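Long-range contacts in teichoic acid biosynthesis protein F (Staphylococcus epidermidis, PDB 3L7I), which is a teichoic acid biosynthesis protein whose modelled part is built from two parallel, Rossmann-like sheets in a GT-B type of fold: residues P447-A452 against R652-N657; A452-V457 against F493-W498; N486-E491 against Y695-S700; T546-E551 against T621-V626. All blocks are in the same frame, centred on the assembly; numbering follows the deposited sequence.

Contact 1: P447-A452 against R652-N657; sequences PLKRLA and RGFYMN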
# COMPACT_ATOMS: atom_id res chain seq x y z
N PRO A 447 -38.51 22.10 24.24
CA PRO A 447 -39.05 21.58 22.98
C PRO A 447 -40.56 21.76 22.92
O PRO A 447 -41.24 21.62 23.93
CB PRO A 447 -38.71 20.09 23.03
CG PRO A 447 -37.74 19.94 24.13
CD PRO A 447 -38.07 21.01 25.12
N LEU A 448 -41.05 22.11 21.74
CA LEU A 448 -42.47 22.09 21.45
C LEU A 448 -42.69 20.98 20.42
O LEU A 448 -43.65 20.22 20.51
CB LEU A 448 -42.93 23.42 20.89
CG LEU A 448 -44.27 23.41 20.18
CD1 LEU A 448 -45.37 23.61 21.19
CD2 LEU A 448 -44.33 24.48 19.10
N LYS A 449 -41.78 20.88 19.46
CA LYS A 449 -41.85 19.84 18.46
C LYS A 449 -41.07 18.58 18.88
O LYS A 449 -40.01 18.67 19.50
CB LYS A 449 -41.33 20.36 17.10
CG LYS A 449 -42.16 21.49 16.45
CD LYS A 449 -41.32 22.38 15.52
CE LYS A 449 -42.16 23.42 14.73
NZ LYS A 449 -42.65 22.90 13.38
N ARG A 450 -41.60 17.40 18.54
CA ARG A 450 -40.92 16.15 18.85
C ARG A 450 -39.58 16.04 18.12
O ARG A 450 -39.49 16.36 16.93
CB ARG A 450 -41.80 14.95 18.47
CG ARG A 450 -43.15 14.92 19.15
CD ARG A 450 -43.94 13.68 18.75
NE ARG A 450 -43.55 12.50 19.54
CZ ARG A 450 -44.10 12.15 20.70
NH1 ARG A 450 -45.09 12.88 21.23
NH2 ARG A 450 -43.67 11.06 21.33
N LEU A 451 -38.55 15.57 18.83
CA LEU A 451 -37.20 15.43 18.25
C LEU A 451 -36.47 14.16 18.66
O LEU A 451 -36.77 13.56 19.69
CB LEU A 451 -36.31 16.64 18.61
CG LEU A 451 -36.33 17.24 20.02
CD1 LEU A 451 -36.88 16.28 21.06
CD2 LEU A 451 -34.95 17.69 20.38
N ALA A 452 -35.48 13.78 17.86
CA ALA A 452 -34.59 12.67 18.19
C ALA A 452 -35.36 11.33 18.32
O ALA A 452 -36.03 10.92 17.38
CB ALA A 452 -33.81 12.98 19.45
N ARG A 652 -50.52 15.74 17.52
CA ARG A 652 -49.91 15.42 18.80
C ARG A 652 -48.41 15.26 18.59
O ARG A 652 -47.69 14.72 19.44
CB ARG A 652 -50.52 14.13 19.37
CG ARG A 652 -52.03 14.16 19.42
CD ARG A 652 -52.61 12.75 19.44
NE ARG A 652 -54.04 12.76 19.11
CZ ARG A 652 -54.82 11.69 19.15
NH1 ARG A 652 -54.32 10.52 19.51
NH2 ARG A 652 -56.10 11.79 18.83
N GLY A 653 -47.95 15.73 17.44
CA GLY A 653 -46.52 15.86 17.18
C GLY A 653 -45.98 17.06 17.93
O GLY A 653 -44.95 17.64 17.55
N PHE A 654 -46.71 17.45 18.97
CA PHE A 654 -46.32 18.47 19.93
C PHE A 654 -46.38 17.82 21.30
O PHE A 654 -47.25 16.98 21.55
CB PHE A 654 -47.32 19.62 19.91
CG PHE A 654 -47.07 20.63 18.81
CD1 PHE A 654 -46.10 20.42 17.85
CD2 PHE A 654 -47.85 21.78 18.74
CE1 PHE A 654 -45.89 21.35 16.84
CE2 PHE A 654 -47.65 22.70 17.74
CZ PHE A 654 -46.66 22.49 16.79
N TYR A 655 -45.48 18.20 22.20
CA TYR A 655 -45.47 17.58 23.52
C TYR A 655 -46.55 18.17 24.38
O TYR A 655 -47.08 17.51 25.27
CB TYR A 655 -44.14 17.77 24.21
CG TYR A 655 -42.99 17.02 23.59
CD1 TYR A 655 -42.89 15.63 23.69
CD2 TYR A 655 -41.97 17.70 22.92
CE1 TYR A 655 -41.83 14.96 23.13
CE2 TYR A 655 -40.91 17.03 22.38
CZ TYR A 655 -40.85 15.67 22.48
OH TYR A 655 -39.78 15.04 21.92
N MET A 656 -46.88 19.43 24.12
CA MET A 656 -47.89 20.08 24.92
C MET A 656 -49.23 20.17 24.21
O MET A 656 -49.33 19.95 22.99
CB MET A 656 -47.43 21.45 25.35
CG MET A 656 -47.08 22.35 24.21
SD MET A 656 -47.61 24.02 24.60
CE MET A 656 -47.07 24.15 26.30
N ASN A 657 -50.27 20.48 24.97
CA ASN A 657 -51.58 20.63 24.39
C ASN A 657 -51.79 22.06 23.90
O ASN A 657 -52.33 22.91 24.62
CB ASN A 657 -52.67 20.18 25.34
CG ASN A 657 -53.97 19.92 24.62
OD1 ASN A 657 -54.25 20.55 23.59
ND2 ASN A 657 -54.77 18.99 25.13

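Contact 2: A452-V457 against F493-W498; sequences ANDMKV and FRSAFW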
# COMPACT_ATOMS: atom_id res chain seq x y z
N ALA A 452 -35.48 13.78 17.86
CA ALA A 452 -34.59 12.67 18.19
C ALA A 452 -35.36 11.33 18.32
O ALA A 452 -36.03 10.92 17.38
CB ALA A 452 -33.81 12.98 19.45
N ASN A 453 -35.26 10.67 19.47
CA ASN A 453 -35.92 9.38 19.65
C ASN A 453 -37.44 9.42 19.34
O ASN A 453 -38.05 8.43 18.90
CB ASN A 453 -35.72 8.90 21.08
CG ASN A 453 -35.66 7.40 21.18
OD1 ASN A 453 -35.68 6.69 20.17
ND2 ASN A 453 -35.59 6.90 22.41
N ASP A 454 -38.02 10.60 19.54
CA ASP A 454 -39.46 10.75 19.59
C ASP A 454 -40.08 11.00 18.24
O ASP A 454 -41.30 10.89 18.10
CB ASP A 454 -39.85 11.86 20.57
CG ASP A 454 -39.59 11.46 22.02
OD1 ASP A 454 -39.17 10.30 22.22
OD2 ASP A 454 -39.81 12.29 22.94
N MET A 455 -39.28 11.32 17.23
CA MET A 455 -39.84 11.48 15.90
C MET A 455 -40.32 10.13 15.39
O MET A 455 -39.71 9.10 15.69
CB MET A 455 -38.81 12.05 14.95
CG MET A 455 -38.38 13.43 15.34
SD MET A 455 -37.50 14.23 14.00
CE MET A 455 -37.04 15.77 14.81
N LYS A 456 -41.41 10.13 14.64
CA LYS A 456 -41.94 8.87 14.13
C LYS A 456 -41.34 8.53 12.77
O LYS A 456 -40.89 7.40 12.56
CB LYS A 456 -43.47 8.88 14.08
CG LYS A 456 -44.12 7.49 14.25
CD LYS A 456 -43.88 6.88 15.65
CE LYS A 456 -42.67 5.92 15.70
NZ LYS A 456 -43.00 4.54 15.23
N VAL A 457 -41.32 9.51 11.87
CA VAL A 457 -40.64 9.36 10.58
C VAL A 457 -39.73 10.54 10.30
O VAL A 457 -39.98 11.65 10.77
CB VAL A 457 -41.63 9.24 9.40
CG1 VAL A 457 -42.56 10.44 9.35
CG2 VAL A 457 -40.87 9.10 8.08
N PHE A 493 -36.38 15.00 27.84
CA PHE A 493 -34.99 14.72 27.48
C PHE A 493 -34.62 13.30 27.84
O PHE A 493 -33.90 12.64 27.09
CB PHE A 493 -34.01 15.70 28.12
CG PHE A 493 -34.08 17.07 27.55
CD1 PHE A 493 -34.66 17.29 26.32
CD2 PHE A 493 -33.57 18.15 28.24
CE1 PHE A 493 -34.74 18.54 25.80
CE2 PHE A 493 -33.65 19.42 27.72
CZ PHE A 493 -34.24 19.62 26.51
N ARG A 494 -35.09 12.85 28.99
CA ARG A 494 -34.83 11.51 29.47
C ARG A 494 -35.26 10.46 28.44
O ARG A 494 -34.70 9.37 28.37
CB ARG A 494 -35.51 11.30 30.82
CG ARG A 494 -35.72 9.86 31.19
CD ARG A 494 -35.43 9.62 32.65
NE ARG A 494 -36.20 10.50 33.52
CZ ARG A 494 -36.15 10.44 34.85
NH1 ARG A 494 -35.37 9.55 35.45
NH2 ARG A 494 -36.89 11.28 35.58
N SER A 495 -36.24 10.80 27.61
CA SER A 495 -36.72 9.92 26.55
C SER A 495 -36.13 10.24 25.16
O SER A 495 -35.65 9.35 24.46
CB SER A 495 -38.26 10.01 26.48
OG SER A 495 -38.77 9.62 25.21
N ALA A 496 -36.19 11.52 24.78
CA ALA A 496 -35.87 11.97 23.43
C ALA A 496 -34.38 11.93 23.12
O ALA A 496 -33.97 11.86 21.95
CB ALA A 496 -36.42 13.37 23.19
N PHE A 497 -33.56 12.00 24.17
CA PHE A 497 -32.12 12.03 24.01
C PHE A 497 -31.41 10.84 24.64
O PHE A 497 -30.19 10.83 24.74
CB PHE A 497 -31.55 13.31 24.62
CG PHE A 497 -31.83 14.55 23.82
CD1 PHE A 497 -31.95 15.79 24.47
CD2 PHE A 497 -31.96 14.49 22.44
CE1 PHE A 497 -32.21 16.95 23.73
CE2 PHE A 497 -32.21 15.64 21.71
CZ PHE A 497 -32.34 16.87 22.34
N TRP A 498 -32.17 9.84 25.08
CA TRP A 498 -31.58 8.70 25.76
C TRP A 498 -30.67 9.19 26.89
O TRP A 498 -29.47 8.89 26.89
CB TRP A 498 -30.73 7.85 24.79
CG TRP A 498 -31.38 7.41 23.48
CD1 TRP A 498 -32.10 6.26 23.26
CD2 TRP A 498 -31.33 8.09 22.22
NE1 TRP A 498 -32.51 6.20 21.95
CE2 TRP A 498 -32.05 7.31 21.29
CE3 TRP A 498 -30.76 9.30 21.79
CZ2 TRP A 498 -32.22 7.68 19.96
CZ3 TRP A 498 -30.92 9.67 20.46
CH2 TRP A 498 -31.64 8.86 19.56

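Contact 3: N486-E491 against Y695-S700; sequences NRYSTE and YDRFCS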
# COMPACT_ATOMS: atom_id res chain seq x y z
N ASN A 486 -36.79 23.13 32.59
CA ASN A 486 -37.98 22.77 33.38
C ASN A 486 -38.19 21.26 33.47
O ASN A 486 -37.59 20.50 32.73
CB ASN A 486 -39.23 23.45 32.78
CG ASN A 486 -39.14 23.61 31.28
OD1 ASN A 486 -39.28 22.64 30.52
ND2 ASN A 486 -38.89 24.83 30.83
N ARG A 487 -39.06 20.82 34.38
CA ARG A 487 -39.29 19.40 34.57
C ARG A 487 -39.82 18.75 33.31
O ARG A 487 -39.47 17.63 32.98
CB ARG A 487 -40.24 19.13 35.73
CG ARG A 487 -40.28 17.68 36.11
CD ARG A 487 -38.89 17.18 36.53
NE ARG A 487 -38.83 16.86 37.96
CZ ARG A 487 -38.18 17.57 38.88
NH1 ARG A 487 -37.49 18.66 38.54
NH2 ARG A 487 -38.20 17.17 40.16
N TYR A 488 -40.69 19.48 32.61
CA TYR A 488 -41.23 19.07 31.31
C TYR A 488 -40.13 18.81 30.29
O TYR A 488 -40.18 17.82 29.57
CB TYR A 488 -42.17 20.17 30.84
CG TYR A 488 -42.47 20.25 29.36
CD1 TYR A 488 -43.61 19.66 28.84
CD2 TYR A 488 -41.65 20.97 28.50
CE1 TYR A 488 -43.90 19.76 27.50
CE2 TYR A 488 -41.93 21.08 27.16
CZ TYR A 488 -43.06 20.48 26.67
OH TYR A 488 -43.35 20.58 25.32
N SER A 489 -39.14 19.68 30.24
CA SER A 489 -37.99 19.42 29.38
C SER A 489 -37.17 18.23 29.87
O SER A 489 -36.77 17.39 29.08
CB SER A 489 -37.11 20.67 29.24
OG SER A 489 -37.63 21.54 28.24
N THR A 490 -36.90 18.16 31.17
CA THR A 490 -36.21 17.00 31.72
C THR A 490 -36.90 15.70 31.33
O THR A 490 -36.25 14.76 30.90
CB THR A 490 -36.14 17.03 33.25
OG1 THR A 490 -35.47 18.22 33.69
CG2 THR A 490 -35.40 15.80 33.78
N GLU A 491 -38.22 15.63 31.49
CA GLU A 491 -38.93 14.38 31.28
C GLU A 491 -38.84 13.97 29.81
O GLU A 491 -38.67 12.79 29.49
CB GLU A 491 -40.38 14.51 31.73
CG GLU A 491 -40.84 13.37 32.64
CD GLU A 491 -40.33 13.51 34.09
OE1 GLU A 491 -41.05 14.13 34.92
OE2 GLU A 491 -39.23 13.00 34.40
N TYR A 695 -45.99 30.59 33.10
CA TYR A 695 -44.76 30.96 33.78
C TYR A 695 -44.44 29.97 34.89
O TYR A 695 -43.29 29.74 35.21
CB TYR A 695 -44.85 32.37 34.37
CG TYR A 695 -43.68 32.72 35.26
CD1 TYR A 695 -42.57 33.37 34.74
CD2 TYR A 695 -43.68 32.41 36.60
CE1 TYR A 695 -41.50 33.70 35.55
CE2 TYR A 695 -42.61 32.74 37.41
CZ TYR A 695 -41.53 33.38 36.89
OH TYR A 695 -40.47 33.71 37.70
N ASP A 696 -45.48 29.41 35.49
CA ASP A 696 -45.27 28.45 36.56
C ASP A 696 -44.66 27.21 35.97
O ASP A 696 -43.72 26.66 36.51
CB ASP A 696 -46.59 28.09 37.25
CG ASP A 696 -47.05 29.14 38.24
OD1 ASP A 696 -46.26 30.08 38.53
OD2 ASP A 696 -48.20 29.02 38.74
N ARG A 697 -45.21 26.79 34.83
CA ARG A 697 -44.91 25.48 34.27
C ARG A 697 -43.55 25.41 33.55
O ARG A 697 -42.87 24.40 33.64
CB ARG A 697 -46.03 25.03 33.33
CG ARG A 697 -45.92 23.59 32.93
CD ARG A 697 -47.04 23.12 32.02
NE ARG A 697 -46.78 21.74 31.58
CZ ARG A 697 -47.46 21.08 30.65
NH1 ARG A 697 -48.48 21.66 30.01
NH2 ARG A 697 -47.12 19.84 30.34
N PHE A 698 -43.16 26.48 32.86
CA PHE A 698 -42.00 26.41 32.00
C PHE A 698 -40.88 27.37 32.36
O PHE A 698 -39.75 27.17 31.93
CB PHE A 698 -42.41 26.63 30.56
CG PHE A 698 -43.53 25.75 30.12
CD1 PHE A 698 -43.30 24.43 29.79
CD2 PHE A 698 -44.82 26.24 30.03
CE1 PHE A 698 -44.35 23.61 29.39
CE2 PHE A 698 -45.87 25.43 29.62
CZ PHE A 698 -45.63 24.11 29.30
N CYS A 699 -41.17 28.41 33.14
CA CYS A 699 -40.16 29.45 33.32
C CYS A 699 -39.75 29.67 34.76
O CYS A 699 -38.92 30.53 35.05
CB CYS A 699 -40.64 30.77 32.74
SG CYS A 699 -41.70 30.58 31.30
N SER A 700 -40.34 28.90 35.67
CA SER A 700 -40.15 29.12 37.10
C SER A 700 -38.72 28.83 37.54
O SER A 700 -38.25 29.36 38.53
CB SER A 700 -41.12 28.24 37.90
OG SER A 700 -40.78 26.87 37.76

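Contact 4: T546-E551 against T621-V626; sequences TWRDDE and TDYSSV. With SO4 (sulfate ion), chain G.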
# COMPACT_ATOMS: atom_id res chain seq x y z
N THR A 546 -42.18 30.61 12.76
CA THR A 546 -41.27 29.58 12.25
C THR A 546 -41.28 29.50 10.73
O THR A 546 -42.22 29.94 10.07
CB THR A 546 -41.61 28.18 12.77
OG1 THR A 546 -43.03 28.02 12.79
CG2 THR A 546 -41.01 27.98 14.15
N TRP A 547 -40.23 28.88 10.21
CA TRP A 547 -40.05 28.69 8.78
C TRP A 547 -41.03 27.66 8.26
O TRP A 547 -41.43 26.75 8.99
CB TRP A 547 -38.61 28.29 8.46
CG TRP A 547 -38.46 27.69 7.11
CD1 TRP A 547 -38.69 26.39 6.77
CD2 TRP A 547 -38.07 28.35 5.92
NE1 TRP A 547 -38.46 26.20 5.44
CE2 TRP A 547 -38.08 27.40 4.89
CE3 TRP A 547 -37.73 29.66 5.61
CZ2 TRP A 547 -37.75 27.70 3.57
CZ3 TRP A 547 -37.39 29.97 4.30
CH2 TRP A 547 -37.41 28.99 3.30
N ARG A 548 -41.42 27.82 7.00
CA ARG A 548 -42.34 26.91 6.33
C ARG A 548 -41.94 26.67 4.87
O ARG A 548 -41.97 27.60 4.05
CB ARG A 548 -43.77 27.46 6.41
CG ARG A 548 -44.42 27.26 7.76
CD ARG A 548 -45.61 28.15 7.93
NE ARG A 548 -45.30 29.34 8.72
CZ ARG A 548 -45.86 29.64 9.89
NH1 ARG A 548 -46.76 28.84 10.43
NH2 ARG A 548 -45.51 30.75 10.53
N ASP A 549 -41.57 25.43 4.55
CA ASP A 549 -41.17 25.06 3.19
C ASP A 549 -42.24 25.43 2.18
O ASP A 549 -41.94 25.84 1.05
CB ASP A 549 -40.89 23.56 3.12
CG ASP A 549 -40.26 23.02 4.39
OD1 ASP A 549 -40.84 23.20 5.49
OD2 ASP A 549 -39.17 22.41 4.29
N ASP A 550 -43.49 25.29 2.59
CA ASP A 550 -44.65 25.58 1.77
C ASP A 550 -44.61 26.98 1.13
O ASP A 550 -45.39 27.28 0.22
CB ASP A 550 -45.92 25.44 2.62
CG ASP A 550 -45.90 24.20 3.53
OD1 ASP A 550 -45.67 23.08 3.01
OD2 ASP A 550 -46.12 24.35 4.76
N GLU A 551 -43.72 27.84 1.60
CA GLU A 551 -43.77 29.24 1.22
C GLU A 551 -42.55 29.73 0.45
O GLU A 551 -42.52 30.87 -0.03
CB GLU A 551 -44.04 30.11 2.45
CG GLU A 551 -45.34 29.77 3.17
CD GLU A 551 -45.65 30.69 4.34
OE1 GLU A 551 -44.73 31.42 4.78
OE2 GLU A 551 -46.81 30.68 4.81
N THR A 621 -45.94 34.95 17.72
CA THR A 621 -45.25 33.79 17.18
C THR A 621 -46.29 32.75 16.75
O THR A 621 -47.48 33.07 16.65
CB THR A 621 -44.26 33.26 18.20
OG1 THR A 621 -43.43 32.28 17.58
CG2 THR A 621 -44.99 32.65 19.40
N ASP A 622 -45.85 31.52 16.44
CA ASP A 622 -46.81 30.46 16.14
C ASP A 622 -46.44 29.12 16.77
O ASP A 622 -47.02 28.75 17.78
CB ASP A 622 -47.05 30.31 14.64
CG ASP A 622 -45.78 30.38 13.85
OD1 ASP A 622 -45.64 31.34 13.08
OD2 ASP A 622 -44.92 29.48 13.98
N TYR A 623 -45.49 28.40 16.17
CA TYR A 623 -45.00 27.14 16.70
C TYR A 623 -43.51 27.26 16.98
O TYR A 623 -42.69 26.83 16.19
CB TYR A 623 -45.21 26.01 15.69
CG TYR A 623 -46.44 26.22 14.88
CD1 TYR A 623 -46.35 26.50 13.52
CD2 TYR A 623 -47.70 26.18 15.48
CE1 TYR A 623 -47.49 26.73 12.77
CE2 TYR A 623 -48.85 26.41 14.75
CZ TYR A 623 -48.75 26.68 13.39
OH TYR A 623 -49.89 26.91 12.65
N SER A 624 -43.14 27.84 18.10
CA SER A 624 -41.73 28.04 18.32
C SER A 624 -41.39 27.91 19.78
O SER A 624 -42.14 28.35 20.65
CB SER A 624 -41.30 29.41 17.81
OG SER A 624 -39.94 29.63 18.09
N SER A 625 -40.23 27.32 20.02
CA SER A 625 -39.68 27.21 21.35
C SER A 625 -39.34 28.57 21.96
O SER A 625 -39.01 28.64 23.15
CB SER A 625 -38.44 26.31 21.31
OG SER A 625 -37.49 26.71 22.28
N VAL A 626 -39.38 29.64 21.17
CA VAL A 626 -39.17 30.97 21.76
C VAL A 626 -40.25 31.36 22.75
O VAL A 626 -39.99 32.13 23.66
CB VAL A 626 -39.05 32.13 20.72
CG1 VAL A 626 -37.76 32.03 19.95
CG2 VAL A 626 -40.28 32.20 19.81
S SO4 G . -38.50 25.81 17.03
O1 SO4 G . -38.15 26.53 15.80
O2 SO4 G . -39.79 25.14 16.84
O3 SO4 G . -37.48 24.81 17.35
O4 SO4 G . -38.59 26.77 18.14

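Contact 1: P447-A452 against R652-N657
The hydroxyl oxygen of Y655 is gripped by two hydrogen bonds: a weak one from L451 N, at 3.4 Å, and another with D454 OD2, just beyond the end of P447-A452. Together they fix the side chain's tip; K449 O lies against the ring itself. R450 CG sits 4.1 Å above the plane of the Y655 ring, toward its rim. A bend in the R450 chain (chi3 82°) brings the guanidinium back, so that Y655 CE1 stands over the centre of one of its faces, while R450 NE bonds to D454 O. P447 CB adds an apolar touch to Y655 CE2 at 3.8 Å, and L451 CD1 lies at the ring's edge.

The backbones meet in a single bridge at K449 and F654. L448 O accepts from Y655 N at 3.2 Å, in the carbonyl plane and fairly straight (153°), and F654 CA makes a CH...O contact to the same oxygen. With its CG anti to the backbone N (chi1 163°), L448 lays that CG over the middle of the F654 ring, 4.0 Å from the centroid, a CH-pi contact. L448 CD1 continues to M656 CG at 3.7 Å, and helix 626-630 packs behind both residues through M627 and F628. K449 points away, its NZ bonded to Y647 OH.

One loop belongs to the seven-stranded sheet and the other to the six-stranded one, so this is a junction between the two domains. Its chemistry is mostly apolar and aromatic, pinned by one main-chain bond and the weak L451 N bond, which suggests that the fit rests largely on packing.

Contact 2: A452-V457 against F493-W498
A452, itself at positive phi, leads into the 3-10 turn of N453 and D454, and N453 N donates to A496 O, a less surely placed atom 3.0 Å away at the end of helix 487-496, where F497 is the first residue to leave helical geometry. The turn itself is closed by M455 N bonding to A452 O.

N453 does most of the side-chain work. Its ND2 donates to S495 O at 3.2 Å, in the plane of the amide and in that of the carbonyl, with 162° at the hydrogen. Two successive carbonyls of the helix's last turn are thus taken by one residue. The same side chain lies across the W498 indole at an oblique angle, the flat groups 34° apart: N453 CB sits 3.8 Å above one face in a CH-pi contact with the six-membered ring. N453 ND2 and W498 NE1 come close, but both are donors and no bond joins them; the amide rests on the indole by packing.

D454 splits its carboxylate. OD1 receives a weak hydrogen bond from S495 OG at 3.1 Å, whereas OD2, whose stronger partner is Y655 OH, also rests on A496 CB at 3.6 Å. A452 CB meets F497 CD2 at 3.8 Å, and the F497 ring is set edge-to-face against W443 and W479. F472 of helix 465-476 touches both A452 and W498.

Helix 487-496 joins the parallel neighbours 481-484 and 504-506, the beta-alpha-beta crossover of a Rossmann-like domain, and here the loop that follows strand 438-441 closes over that crossover helix's exit.

Contact 3: N486-E491 against Y695-S700
From its CB outward, N486 links two helix ends. The CB points at the other segment and lies 3.9 Å from R697 O. Beyond it the amide splits its duties. OD1 turns back onto its own helix and accepts two bonds from S489: S489 N comes in the carbonyl plane at 3.0 Å, the N-cap bond of helix 487-496, and S489 OG donates from above that plane. ND2 faces the other way and donates to F698 O at 2.7 Å, on a lone pair of that carbonyl, though the bond is bent (136°); it also bonds T446 OG1. N486 therefore starts one helix while occupying a carbonyl near the end of another, so the partial charges of the two helix ends would probably favour the pairing.

Y488 and F698 meet next to it as a T-shaped pair, with centroids 5.2 Å apart and planes at 88°. The edge of F698 is directed at the face of Y488, CE1 standing over the ring's centre. Y488 CG lies anti to the backbone N (chi1 159°), which swings the ring toward F698, and Y488 OH bonds P447 O. R697 runs extended past the pair: its CG covers one face of the F698 ring, and NH2 arrives 3.8 Å from Y488 CD1.

Helix 487-496 follows strand 481-484 of the seven-stranded sheet. Helix 688-698 comes after the last strand of the six-stranded sheet, and its F698 also meets F628 of helix 626-630 and M656 of the loop R652-N657, placing the contact where helices of the two domains meet.

Contact 4: T546-E551 against T621-V626
D622 anchors this contact with both carboxylate oxygens, tying together the loops that leave adjacent parallel strands 539-543 and 618-621 of a Rossmann-like domain in the GT-B fold. OD2 is held by three donors: T546 OG1 at 2.7 Å and T546 N at 3.2 Å, both on its syn lone pair, and the D622 neighbour Y623 N on the anti one. OD1 takes the salt bridge from R548 NH2 at 2.6 Å. The two side chains reach tip to tip, but NH2 stands 54° above the carboxylate plane, with the flat groups 66° apart, so it is a single-point bridge. Four donors around one buried carboxylate would probably keep it ionised.

R548 has a second charged partner in D643, whose OD1 bonds both R548 NH1 and Y623 OH. The R548 and Y623 side chains cross at about a right angle, NH1 near CE1. D622 CB lies over the centre of one face of the Y623 ring, 3.9 Å above it, and Y647 stacks on the same tyrosine.

Farther out, S624 CB lies 3.9 Å from T546 CG2. S624 OG, anti to its backbone N, accepts a capping bond from V626 N at the approach to helix 626-630 and donates to sulfate O4 at 3.2 Å. The sulfate probably comes from the crystallisation liquor, yet its place at the head of a helix, beside the S624 and S625 donors, is consistent with an anion pocket. S625 N adds a second bond, to sulfate O4 at 2.6 Å with 160° at the hydrogen.

Contact 1 is the hub: its centre is about 10 Å from that of contact 2 and about 14 Å from those of contacts 3 and 4, and it touches all three. Contacts 2 and 4 are about 21 Å apart between centres, contacts 3 and 4 about 22 Å, without touching. Contact 2 lies within the seven-stranded domain and contact 4 within the six-stranded one, in series along the chain. Contacts 1 and 3 join the two domains, their segments alternating in sequence. Contacts 2 and 3 use opposite ends of helix 487-496. Contacts 1 and 3 are thus two of the places where the domains meet, and contact 1 also touches the sulfate-holding loop of contact 4.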